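Local coordinates for V-type ATP synthase alpha chain (Thermoplasma volcanium, PDB 4O1S), which is the intein lodged in subunit A of a V-type ATPase, a compact protein built mainly of beta strands with the horseshoe-like Hint fold, at residues A[94-99]-A[105-110]; A[119-124]-A[128-133]; A[28-33]-A[42-47]; A[79-82]-A[88-91]. One frame throughout, in Å; residues are numbered along the deposited sequence. Where two conformers were deposited one is given.

Interaction 1 (A[94-99]-A[105-110]). With SO4 (sulfate ion), chain G.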
loop_
_atom_site.group_PDB
_atom_site.type_symbol
_atom_site.label_atom_id
_atom_site.label_comp_id
_atom_site.label_asym_id
_atom_site.label_seq_id
_atom_site.Cartn_x
_atom_site.Cartn_y
_atom_site.Cartn_z
ATOM N N VAL A 94 -0.683 -2.736 11.740
ATOM C CA VAL A 94 -1.539 -3.876 11.373
ATOM C C VAL A 94 -1.543 -4.205 9.872
ATOM O O VAL A 94 -2.052 -5.255 9.472
ATOM C CB VAL A 94 -3.006 -3.748 11.887
ATOM C CG1 VAL A 94 -3.056 -3.796 13.385
ATOM C CG2 VAL A 94 -3.661 -2.483 11.398
ATOM N N HIS A 95 -0.978 -3.314 9.056
ATOM C CA HIS A 95 -0.809 -3.574 7.629
ATOM C C HIS A 95 0.055 -4.802 7.404
ATOM O O HIS A 95 0.959 -5.084 8.196
ATOM C CB HIS A 95 -0.169 -2.381 6.933
ATOM C CG HIS A 95 -0.636 -2.194 5.533
ATOM N ND1 HIS A 95 -0.944 -3.257 4.713
ATOM C CD2 HIS A 95 -0.896 -1.075 4.816
ATOM C CE1 HIS A 95 -1.353 -2.799 3.544
ATOM N NE2 HIS A 95 -1.332 -1.479 3.579
ATOM N N LYS A 96 -0.223 -5.524 6.315
ATOM C CA LYS A 96 0.443 -6.806 6.032
ATOM C C LYS A 96 1.339 -6.801 4.815
ATOM O O LYS A 96 1.033 -6.170 3.789
ATOM C CB LYS A 96 -0.570 -7.939 5.884
ATOM C CG LYS A 96 -1.111 -8.397 7.205
ATOM C CD LYS A 96 -2.376 -9.201 7.060
ATOM C CE LYS A 96 -2.758 -9.770 8.418
ATOM N NZ LYS A 96 -3.872 -10.735 8.329
ATOM N N LEU A 97 2.457 -7.509 4.945
ATOM C CA LEU A 97 3.365 -7.723 3.830
ATOM C C LEU A 97 3.355 -9.218 3.560
ATOM O O LEU A 97 2.829 -10.000 4.360
ATOM C CB LEU A 97 4.779 -7.249 4.167
ATOM C CG LEU A 97 5.162 -5.777 4.459
ATOM C CD1 LEU A 97 5.069 -4.921 3.243
ATOM C CD2 LEU A 97 4.352 -5.136 5.598
ATOM N N PHE A 98 3.925 -9.618 2.434
ATOM C CA PHE A 98 4.034 -11.031 2.108
ATOM C C PHE A 98 5.469 -11.482 2.281
ATOM O O PHE A 98 6.399 -10.842 1.764
ATOM C CB PHE A 98 3.590 -11.268 0.668
ATOM C CG PHE A 98 2.121 -11.144 0.479
ATOM C CD1 PHE A 98 1.269 -12.168 0.908
ATOM C CD2 PHE A 98 1.580 -9.996 -0.096
ATOM C CE1 PHE A 98 -0.108 -12.061 0.758
ATOM C CE2 PHE A 98 0.203 -9.863 -0.261
ATOM C CZ PHE A 98 -0.648 -10.893 0.169
ATOM N N VAL A 99 5.658 -12.582 3.004
ATOM C CA VAL A 99 7.008 -13.087 3.272
ATOM C C VAL A 99 7.244 -14.471 2.716
ATOM O O VAL A 99 6.457 -15.387 2.935
ATOM C CB VAL A 99 7.316 -13.113 4.787
ATOM C CG1 VAL A 99 8.728 -13.612 5.042
ATOM C CG2 VAL A 99 7.196 -11.741 5.319
ATOM N N ILE A 105 4.847 -18.836 1.259
ATOM C CA ILE A 105 4.619 -17.413 1.377
ATOM C C ILE A 105 3.508 -17.076 2.346
ATOM O O ILE A 105 2.364 -17.488 2.150
ATOM C CB ILE A 105 4.302 -16.823 -0.003
ATOM C CG1 ILE A 105 5.578 -16.758 -0.825
ATOM C CG2 ILE A 105 3.663 -15.437 0.094
ATOM C CD1 ILE A 105 5.330 -16.246 -2.214
ATOM N N GLU A 106 3.817 -16.313 3.391
ATOM C CA GLU A 106 2.740 -15.942 4.305
ATOM C C GLU A 106 2.588 -14.469 4.527
ATOM O O GLU A 106 3.537 -13.710 4.318
ATOM C CB GLU A 106 2.863 -16.662 5.630
ATOM C CG GLU A 106 4.252 -16.738 6.148
ATOM C CD GLU A 106 4.372 -17.805 7.206
ATOM O OE1 GLU A 106 4.776 -17.457 8.347
ATOM O OE2 GLU A 106 4.061 -18.987 6.887
ATOM N N GLU A 107 1.364 -14.078 4.896
ATOM C CA GLU A 107 1.046 -12.692 5.217
ATOM C C GLU A 107 1.601 -12.401 6.608
ATOM O O GLU A 107 1.470 -13.214 7.524
ATOM C CB GLU A 107 -0.460 -12.468 5.216
ATOM C CG GLU A 107 -1.164 -12.869 3.935
ATOM C CD GLU A 107 -2.682 -12.637 3.997
ATOM O OE1 GLU A 107 -3.185 -12.112 5.031
ATOM O OE2 GLU A 107 -3.372 -12.991 3.007
ATOM N N VAL A 108 2.233 -11.251 6.781
ATOM C CA VAL A 108 2.706 -10.895 8.103
ATOM C C VAL A 108 2.440 -9.420 8.373
ATOM O O VAL A 108 2.542 -8.579 7.477
ATOM C CB VAL A 108 4.203 -11.231 8.284
ATOM C CG1 VAL A 108 5.009 -10.397 7.358
ATOM C CG2 VAL A 108 4.655 -10.941 9.711
ATOM N N MET A 109 2.072 -9.120 9.612
ATOM C CA MET A 109 1.842 -7.752 10.022
ATOM C C MET A 109 3.155 -7.044 10.143
ATOM O O MET A 109 4.163 -7.613 10.595
ATOM C CB MET A 109 1.096 -7.697 11.354
ATOM C CG MET A 109 -0.341 -8.163 11.218
ATOM S SD MET A 109 -1.322 -7.641 12.623
ATOM C CE MET A 109 -0.489 -8.593 13.876
ATOM N N ALA A 110 3.132 -5.790 9.731
ATOM C CA ALA A 110 4.286 -4.933 9.859
ATOM C C ALA A 110 4.893 -5.056 11.278
ATOM O O ALA A 110 6.117 -5.154 11.472
ATOM C CB ALA A 110 3.871 -3.498 9.528
HETATM S S SO4 G . 0.405 -12.033 11.460
HETATM O O1 SO4 G . 1.177 -13.283 11.545
HETATM O O2 SO4 G . -0.289 -11.925 10.169
HETATM O O3 SO4 G . -0.641 -12.004 12.491
HETATM O O4 SO4 G . 1.354 -10.925 11.623
#
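Lys96 and Met109 face each other as a non-hydrogen-bonded pair in the antiparallel hairpin formed by strands 96-101 and 104-109. With its CG beside the backbone N (chi1 -76°) and an extended chain beyond, Lys96 reaches out across the partner strand. Its CB sits 3.6 Å from Val108 O, and CG stays by the same carbonyl. CD then draws level with Glu107 OE1, while CE touches Met109 CG at 4.0 Å and also nears O2 of a bound sulfate. The chain ends with NZ 3.6 Å from Glu107 OE1, a long salt bridge. Glu107 itself runs alongside Phe98, both pointing the same way: its CG lies against ring atom CE1 and its carboxylate stands almost perpendicular to the ring, whose other company includes His168. On the opposite face Val99 CG2 meets Val108 CG1. Between the faces, Leu97 and Val108 exchange two backbone hydrogen bonds, as do Val99 and Glu106, and Ala110 N gives a further one to His95 O at 2.8 Å. Met109 N, turned away from the partner strand, donates to sulfate O4 at 2.8 Å, and Asn112 ND2 binds the same ion, probably a guest from crystallisation. The chemistry implies that paired peptides hold this hairpin, with the Lys96-Glu107 attraction probably a modest addition on its more solvent-exposed side.

Interaction 2 (A[119-124]-A[128-133])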
loop_
_atom_site.group_PDB
_atom_site.type_symbol
_atom_site.label_atom_id
_atom_site.label_comp_id
_atom_site.label_asym_id
_atom_site.label_seq_id
_atom_site.Cartn_x
_atom_site.Cartn_y
_atom_site.Cartn_z
ATOM N N ILE A 119 10.583 -9.814 1.721
ATOM C CA ILE A 119 9.238 -9.373 1.416
ATOM C C ILE A 119 9.006 -9.283 -0.074
ATOM O O ILE A 119 9.939 -9.098 -0.846
ATOM C CB ILE A 119 8.849 -8.070 2.147
ATOM C CG1 ILE A 119 9.686 -6.890 1.678
ATOM C CG2 ILE A 119 8.997 -8.243 3.647
ATOM C CD1 ILE A 119 9.169 -5.570 2.276
ATOM N N ALA A 120 7.749 -9.448 -0.453
ATOM C CA ALA A 120 7.337 -9.476 -1.843
ATOM C C ALA A 120 7.370 -8.082 -2.480
ATOM O O ALA A 120 6.795 -7.118 -1.963
ATOM C CB ALA A 120 5.939 -10.086 -1.953
ATOM N N ALA A 121 8.061 -8.000 -3.608
ATOM C CA ALA A 121 8.142 -6.792 -4.389
ATOM C C ALA A 121 7.911 -7.197 -5.832
ATOM O O ALA A 121 7.932 -8.377 -6.154
ATOM C CB ALA A 121 9.500 -6.180 -4.239
ATOM N N VAL A 122 7.700 -6.222 -6.707
ATOM C CA VAL A 122 7.540 -6.506 -8.120
ATOM C C VAL A 122 8.657 -5.862 -8.949
ATOM O O VAL A 122 8.918 -4.665 -8.824
ATOM C CB VAL A 122 6.202 -5.992 -8.584
ATOM C CG1 VAL A 122 6.081 -6.099 -10.081
ATOM C CG2 VAL A 122 5.127 -6.776 -7.909
ATOM N N ALA A 123 9.321 -6.657 -9.788
ATOM C CA ALA A 123 10.385 -6.145 -10.652
ATOM C C ALA A 123 9.871 -5.182 -11.750
ATOM O O ALA A 123 8.800 -5.396 -12.341
ATOM C CB ALA A 123 11.127 -7.310 -11.282
ATOM N N GLU A 124 10.646 -4.136 -12.036
ATOM C CA GLU A 124 10.267 -3.154 -13.060
ATOM C C GLU A 124 10.313 -3.753 -14.459
ATOM O O GLU A 124 9.497 -3.427 -15.319
ATOM C CB GLU A 124 11.210 -1.953 -13.008
ATOM C CG GLU A 124 11.625 -1.563 -11.599
ATOM C CD GLU A 124 11.525 -0.061 -11.351
ATOM O OE1 GLU A 124 11.628 0.714 -12.334
ATOM O OE2 GLU A 124 11.338 0.339 -10.175
ATOM N N GLU A 128 8.461 -9.552 -12.494
ATOM C CA GLU A 128 8.847 -10.800 -11.862
ATOM C C GLU A 128 8.708 -10.672 -10.340
ATOM O O GLU A 128 9.057 -9.639 -9.746
ATOM C CB GLU A 128 10.286 -11.215 -12.226
ATOM C CG GLU A 128 10.643 -11.217 -13.694
ATOM C CD GLU A 128 11.397 -9.964 -14.124
ATOM O OE1 GLU A 128 10.836 -8.849 -14.007
ATOM O OE2 GLU A 128 12.553 -10.098 -14.584
ATOM N N ALA A 129 8.180 -11.728 -9.727
ATOM C CA ALA A 129 8.119 -11.827 -8.280
ATOM C C ALA A 129 9.516 -11.735 -7.749
ATOM O O ALA A 129 10.333 -12.600 -8.042
ATOM C CB ALA A 129 7.506 -13.156 -7.842
ATOM N N THR A 130 9.798 -10.687 -6.979
ATOM C CA THR A 130 11.046 -10.657 -6.256
ATOM C C THR A 130 10.827 -10.577 -4.746
ATOM O O THR A 130 9.852 -9.991 -4.292
ATOM C CB THR A 130 12.017 -9.566 -6.788
ATOM O OG1 THR A 130 12.044 -8.444 -5.907
ATOM C CG2 THR A 130 11.645 -9.138 -8.186
ATOM N N PHE A 131 11.722 -11.206 -3.981
ATOM C CA PHE A 131 11.658 -11.133 -2.534
ATOM C C PHE A 131 12.927 -10.568 -1.965
ATOM O O PHE A 131 14.012 -11.130 -2.105
ATOM C CB PHE A 131 11.342 -12.474 -1.925
ATOM C CG PHE A 131 10.033 -12.993 -2.353
ATOM C CD1 PHE A 131 8.910 -12.776 -1.577
ATOM C CD2 PHE A 131 9.906 -13.661 -3.572
ATOM C CE1 PHE A 131 7.680 -13.245 -1.991
ATOM C CE2 PHE A 131 8.675 -14.137 -4.001
ATOM C CZ PHE A 131 7.561 -13.929 -3.212
ATOM N N ASP A 132 12.753 -9.443 -1.299
ATOM C CA ASP A 132 13.851 -8.604 -0.887
ATOM C C ASP A 132 13.991 -8.682 0.637
ATOM O O ASP A 132 12.996 -8.585 1.369
ATOM C CB ASP A 132 13.554 -7.176 -1.347
ATOM C CG ASP A 132 14.783 -6.341 -1.448
ATOM O OD1 ASP A 132 15.852 -6.849 -1.005
ATOM O OD2 ASP A 132 14.659 -5.195 -1.961
ATOM N N ARG A 133 15.215 -8.886 1.108
ATOM C CA ARG A 133 15.455 -8.974 2.544
ATOM C C ARG A 133 15.239 -7.601 3.162
ATOM O O ARG A 133 15.733 -6.590 2.638
ATOM C CB ARG A 133 16.879 -9.459 2.835
ATOM C CG ARG A 133 17.080 -10.892 2.383
ATOM C CD ARG A 133 18.417 -11.480 2.784
ATOM N NE ARG A 133 18.331 -12.939 2.771
ATOM C CZ ARG A 133 17.950 -13.661 3.818
ATOM N NH1 ARG A 133 17.653 -13.052 4.960
ATOM N NH2 ARG A 133 17.876 -14.984 3.735
#
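Ile119 and Asp132 open the ladder of the beta hairpin of strands 118-122 and 129-141 in this Hint-type domain; the far edge of strand 118-122 is taken up by strands 96-101 and 165-168. Each gives its N-H to the other's carbonyl: Ile119 N reaches Asp132 O at 2.7 Å and Asp132 N returns to Ile119 O at 2.9 Å. Two residues further on, Ala121 and Thr130 repeat the exchange unevenly, with Ala121 N 2.8 Å from Thr130 O but Thr130 N 3.1 Å from Ala121 O. A fifth bond, Ala123 N to Glu128 O at 3.0 Å, ties the strands where they run into the turn. The peptide groups of Ala120 face the other way and are backbone-bonded to Phe98 and Val166. Among the side chains, Asp132 has its CG anti to the backbone N (chi1 -158°), and the carboxylate leads away from the partner strand; OD2 forms a salt bridge with Arg87 and a hydrogen bond with Thr83 OG1, and OD1 accepts from Gly85 N. Glu128 OE1 is likewise used locally, by the N-H of Ala126. Apolar contact is slight: Thr130 CG2 rests 3.6 Å from Ala123 CB, and on the other face Phe131 brings ring atom CE1 obliquely to Ala120 CB, also 3.6 Å away.

Interaction 3 (A[28-33]-A[42-47])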
loop_
_atom_site.group_PDB
_atom_site.type_symbol
_atom_site.label_atom_id
_atom_site.label_comp_id
_atom_site.label_asym_id
_atom_site.label_seq_id
_atom_site.Cartn_x
_atom_site.Cartn_y
_atom_site.Cartn_z
ATOM N N SER A 28 -6.593 15.532 -4.338
ATOM C CA SER A 28 -7.133 15.909 -5.632
ATOM C C SER A 28 -8.552 15.363 -5.815
ATOM O O SER A 28 -9.472 16.088 -6.201
ATOM C CB SER A 28 -6.220 15.383 -6.735
ATOM O OG SER A 28 -6.743 15.740 -8.004
ATOM N N GLU A 29 -8.717 14.077 -5.522
ATOM C CA GLU A 29 -10.000 13.418 -5.659
ATOM C C GLU A 29 -11.022 14.010 -4.689
ATOM O O GLU A 29 -12.211 14.049 -4.967
ATOM C CB GLU A 29 -9.826 11.919 -5.422
ATOM C CG GLU A 29 -8.995 11.234 -6.491
ATOM C CD GLU A 29 -9.715 11.204 -7.812
ATOM O OE1 GLU A 29 -10.953 11.367 -7.813
ATOM O OE2 GLU A 29 -9.056 11.020 -8.853
ATOM N N ARG A 30 -10.535 14.502 -3.566
ATOM C CA ARG A 30 -11.404 15.046 -2.552
ATOM C C ARG A 30 -12.166 16.278 -3.049
ATOM O O ARG A 30 -13.308 16.511 -2.656
ATOM C CB ARG A 30 -10.592 15.357 -1.299
ATOM C CG ARG A 30 -11.450 15.603 -0.100
ATOM C CD ARG A 30 -10.617 15.888 1.138
ATOM N NE ARG A 30 -11.498 16.031 2.292
ATOM C CZ ARG A 30 -11.943 17.191 2.756
ATOM N NH1 ARG A 30 -11.575 18.328 2.188
ATOM N NH2 ARG A 30 -12.759 17.210 3.785
ATOM N N LYS A 31 -11.544 17.039 -3.943
ATOM C CA LYS A 31 -12.134 18.273 -4.466
ATOM C C LYS A 31 -13.125 18.073 -5.588
ATOM O O LYS A 31 -13.892 18.987 -5.898
ATOM C CB LYS A 31 -11.053 19.164 -5.064
ATOM C CG LYS A 31 -9.914 19.505 -4.176
ATOM C CD LYS A 31 -9.072 20.541 -4.888
ATOM C CE LYS A 31 -8.038 21.093 -3.958
ATOM N NZ LYS A 31 -7.526 20.006 -3.075
ATOM N N LYS A 32 -13.069 16.926 -6.261
ATOM C CA LYS A 32 -13.905 16.710 -7.446
ATOM C C LYS A 32 -15.424 16.691 -7.150
ATOM O O LYS A 32 -15.874 15.934 -6.273
ATOM C CB LYS A 32 -13.467 15.431 -8.142
ATOM C CG LYS A 32 -12.103 15.531 -8.819
ATOM C CD LYS A 32 -11.540 14.155 -9.064
ATOM C CE LYS A 32 -10.857 14.038 -10.392
ATOM N NZ LYS A 32 -9.740 15.012 -10.428
ATOM N N GLU A 33 -16.197 17.529 -7.863
ATOM C CA GLU A 33 -17.679 17.588 -7.736
ATOM C C GLU A 33 -18.352 16.218 -7.977
ATOM O O GLU A 33 -19.260 15.829 -7.253
ATOM C CB GLU A 33 -18.272 18.667 -8.651
ATOM C CG GLU A 33 -19.678 18.332 -9.193
ATOM C CD GLU A 33 -19.652 17.735 -10.612
ATOM O OE1 GLU A 33 -18.548 17.447 -11.122
ATOM O OE2 GLU A 33 -20.735 17.558 -11.220
ATOM N N GLY A 42 -12.596 11.232 12.824
ATOM C CA GLY A 42 -11.223 11.158 12.343
ATOM C C GLY A 42 -10.974 10.331 11.084
ATOM O O GLY A 42 -9.884 10.361 10.527
ATOM N N GLU A 43 -11.972 9.587 10.631
ATOM C CA GLU A 43 -11.857 8.879 9.374
ATOM C C GLU A 43 -12.628 9.581 8.279
ATOM O O GLU A 43 -13.604 10.285 8.533
ATOM C CB GLU A 43 -12.383 7.475 9.510
ATOM C CG GLU A 43 -11.666 6.674 10.530
ATOM C CD GLU A 43 -12.280 5.309 10.679
ATOM O OE1 GLU A 43 -13.525 5.222 10.669
ATOM O OE2 GLU A 43 -11.524 4.322 10.789
ATOM N N GLU A 44 -12.187 9.368 7.047
ATOM C CA GLU A 44 -12.844 9.966 5.903
ATOM C C GLU A 44 -12.702 9.088 4.668
ATOM O O GLU A 44 -11.654 8.442 4.444
ATOM C CB GLU A 44 -12.276 11.345 5.623
ATOM C CG GLU A 44 -13.112 12.109 4.636
ATOM C CD GLU A 44 -12.568 13.501 4.378
ATOM O OE1 GLU A 44 -11.566 13.633 3.628
ATOM O OE2 GLU A 44 -13.151 14.461 4.933
ATOM N N ILE A 45 -13.760 9.069 3.863
ATOM C CA ILE A 45 -13.782 8.253 2.658
ATOM C C ILE A 45 -14.225 9.037 1.418
ATOM O O ILE A 45 -15.140 9.884 1.473
ATOM C CB ILE A 45 -14.677 7.021 2.856
ATOM C CG1 ILE A 45 -14.052 6.095 3.890
ATOM C CG2 ILE A 45 -14.849 6.259 1.564
ATOM C CD1 ILE A 45 -15.062 5.229 4.615
ATOM N N ILE A 46 -13.562 8.770 0.300
ATOM C CA ILE A 46 -14.024 9.336 -0.936
ATOM C C ILE A 46 -14.479 8.202 -1.813
ATOM O O ILE A 46 -13.768 7.210 -2.022
ATOM C CB ILE A 46 -12.954 10.148 -1.684
ATOM C CG1 ILE A 46 -12.175 11.067 -0.744
ATOM C CG2 ILE A 46 -13.602 10.941 -2.827
ATOM C CD1 ILE A 46 -10.949 11.647 -1.431
ATOM N N HIS A 47 -15.687 8.354 -2.319
ATOM C CA HIS A 47 -16.190 7.414 -3.281
ATOM C C HIS A 47 -16.010 8.023 -4.679
ATOM O O HIS A 47 -16.496 9.114 -4.980
ATOM C CB HIS A 47 -17.645 7.062 -2.946
ATOM C CG HIS A 47 -18.235 6.012 -3.830
ATOM N ND1 HIS A 47 -17.469 5.059 -4.465
ATOM C CD2 HIS A 47 -19.516 5.787 -4.216
ATOM C CE1 HIS A 47 -18.256 4.279 -5.186
ATOM N NE2 HIS A 47 -19.501 4.700 -5.052
#
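Glu44 OE1 is gripped twice, by Arg30 NE at 2.7 Å and by the hydroxyl of Tyr26, so a carboxylate on strand 43-58 is bound to two residues of helix 22-31. With Arg30 the motif is a side-on bidentate salt bridge: NE takes one carboxylate oxygen, and NH2 donates to the other, Glu44 OE2, at 3.0 Å. Both oxygens are met on their syn sides, and the guanidinium and carboxylate planes lie only 17° apart, so the two flat groups meet edge to edge. The chains themselves come together at about a right angle. Arg30 holds its CG anti to the backbone N (chi1 -166°) and stays extended to NE, which brings the guanidinium to the strand. The paired bonds should restrict rotation of both groups.

Deeper in, the helix packs against the sheet through Ile46, whose face of the strand also carries Glu44. Val37 of the neighbouring strand 36-40 touches Arg30, Glu44 and Ile46 alike, placing the contact near that sheet margin. The tip of Ile46 lies against the helix backbone, with CD1 3.6 Å from Arg30 N and 3.7 Å from Arg30 CB, while its CG2 branch comes within 4.0 Å of Glu29 O.

Interaction 4 (A[79-82]-A[88-91]). With SO4 (sulfate ion), chain F.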
loop_
_atom_site.group_PDB
_atom_site.type_symbol
_atom_site.label_atom_id
_atom_site.label_comp_id
_atom_site.label_asym_id
_atom_site.label_seq_id
_atom_site.Cartn_x
_atom_site.Cartn_y
_atom_site.Cartn_z
ATOM N N VAL A 79 5.246 2.001 10.872
ATOM C CA VAL A 79 6.391 1.107 10.712
ATOM C C VAL A 79 7.077 1.414 9.385
ATOM O O VAL A 79 6.456 1.340 8.321
ATOM C CB VAL A 79 5.929 -0.339 10.686
ATOM C CG1 VAL A 79 7.138 -1.275 10.666
ATOM C CG2 VAL A 79 4.992 -0.611 11.883
ATOM N N ARG A 80 8.348 1.795 9.443
ATOM C CA ARG A 80 9.061 2.172 8.224
ATOM C C ARG A 80 10.004 1.045 7.905
ATOM O O ARG A 80 10.812 0.632 8.741
ATOM C CB ARG A 80 9.832 3.474 8.415
ATOM C CG ARG A 80 9.099 4.481 9.295
ATOM C CD ARG A 80 9.461 5.870 8.886
ATOM N NE ARG A 80 8.811 6.929 9.664
ATOM C CZ ARG A 80 7.854 7.731 9.187
ATOM N NH1 ARG A 80 7.407 7.567 7.936
ATOM N NH2 ARG A 80 7.343 8.696 9.962
ATOM N N ILE A 81 9.867 0.525 6.698
ATOM C CA ILE A 81 10.595 -0.662 6.274
ATOM C C ILE A 81 11.523 -0.354 5.115
ATOM O O ILE A 81 11.140 0.288 4.127
ATOM C CB ILE A 81 9.624 -1.735 5.798
ATOM C CG1 ILE A 81 8.625 -2.045 6.909
ATOM C CG2 ILE A 81 10.375 -2.986 5.347
ATOM C CD1 ILE A 81 7.346 -2.646 6.410
ATOM N N GLU A 82 12.744 -0.838 5.226
ATOM C CA GLU A 82 13.710 -0.648 4.171
ATOM C C GLU A 82 14.388 -1.976 3.845
ATOM O O GLU A 82 14.791 -2.731 4.749
ATOM C CB GLU A 82 14.729 0.344 4.654
ATOM C CG GLU A 82 15.282 1.202 3.614
ATOM C CD GLU A 82 15.760 2.443 4.256
ATOM O OE1 GLU A 82 16.958 2.758 4.095
ATOM O OE2 GLU A 82 14.936 3.072 4.970
ATOM N N SER A 88 11.273 0.728 0.020
ATOM C CA SER A 88 10.750 1.257 1.277
ATOM C C SER A 88 9.250 1.544 1.258
ATOM O O SER A 88 8.662 1.877 0.217
ATOM C CB SER A 88 11.510 2.508 1.691
ATOM O OG SER A 88 11.150 3.586 0.854
ATOM N N VAL A 89 8.639 1.394 2.423
ATOM C CA VAL A 89 7.280 1.859 2.626
ATOM C C VAL A 89 7.078 2.062 4.138
ATOM O O VAL A 89 7.655 1.342 4.958
ATOM C CB VAL A 89 6.268 0.880 2.016
ATOM C CG1 VAL A 89 6.301 -0.453 2.759
ATOM C CG2 VAL A 89 4.859 1.483 1.993
ATOM N N SER A 90 6.325 3.089 4.508
ATOM C CA SER A 90 5.961 3.293 5.906
ATOM C C SER A 90 4.487 2.943 6.001
ATOM O O SER A 90 3.651 3.444 5.228
ATOM C CB SER A 90 6.216 4.739 6.372
ATOM O OG SER A 90 7.587 5.111 6.275
ATOM N N VAL A 91 4.158 2.039 6.910
ATOM C CA VAL A 91 2.773 1.615 7.030
ATOM C C VAL A 91 2.350 1.512 8.480
ATOM O O VAL A 91 3.141 1.582 9.423
ATOM C CB VAL A 91 2.498 0.267 6.323
ATOM C CG1 VAL A 91 2.823 0.359 4.826
ATOM C CG2 VAL A 91 3.309 -0.840 6.980
HETATM S S SO4 F . 5.105 11.187 7.657
HETATM O O1 SO4 F . 5.496 10.040 6.820
HETATM O O2 SO4 F . 3.644 11.284 7.757
HETATM O O3 SO4 F . 5.676 11.023 8.998
HETATM O O4 SO4 F . 5.602 12.439 7.074
#
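Arg80 NH1 donates to Ser90 OG at 3.0 Å, joining two side chains that stand on the same face of neighbouring antiparallel strands. The serine oxygen lies slightly tilted from the guanidinium plane, by 17°. Other edges of the group are occupied too: NE forms a salt bridge with Glu140, NH2 reaches O3 of a sulfate at 3.0 Å, and NH1 makes a weak bond to its O1. Ser7 shares that ion, which probably came from the crystallisation liquor. Ser90 and Glu140 should fix the rotation of the guanidinium, the sulfate adding to this in the crystal, and the arginine's aliphatic part passes close over Ser90 OG, with CD 3.3 Å from it.

Beneath this polar face run the backbone hydrogen bonds. Val79 N meets Val91 O at 2.6 Å, and Val91 N returns to Val79 O; Ile81 and Val89 exchange a second pair, the return from Val89 N being the longer at 3.2 Å. The other face is buried and wholly aliphatic. There Ile81, with CG1 beside its backbone N (chi1 -56°), brings CD1 to within 4.4 Å of Val89 CG1 and about as near to Val91 CG2. One polar and one apolar face, alternating along paired strands, mark this as an amphipathic beta hairpin of the Hint domain.

Overall arrangement
Interactions 1, 2 and 4 are hairpins gathered in one half of the domain, and their buried apolar faces share a core: Ala110 of interaction 1 packs on Val79 and Val91 of interaction 4, and Ile119 of interaction 2 touches both Leu97 and Ile81. Interactions 2 and 4 also reach one sheet, through neighbouring strands 129-141 and 77-83, while Phe98 O probably bonds Ala120 N to couple interactions 1 and 2. Interaction 3 stands apart, its centre about 28 Å from that of interaction 1. All four are partly buried: the hairpins rely on backbone hydrogen bonds between strands, with more exposed polar groups outside, whereas interaction 3 sets an ion pair of exposed Arg30 over buried Ile46.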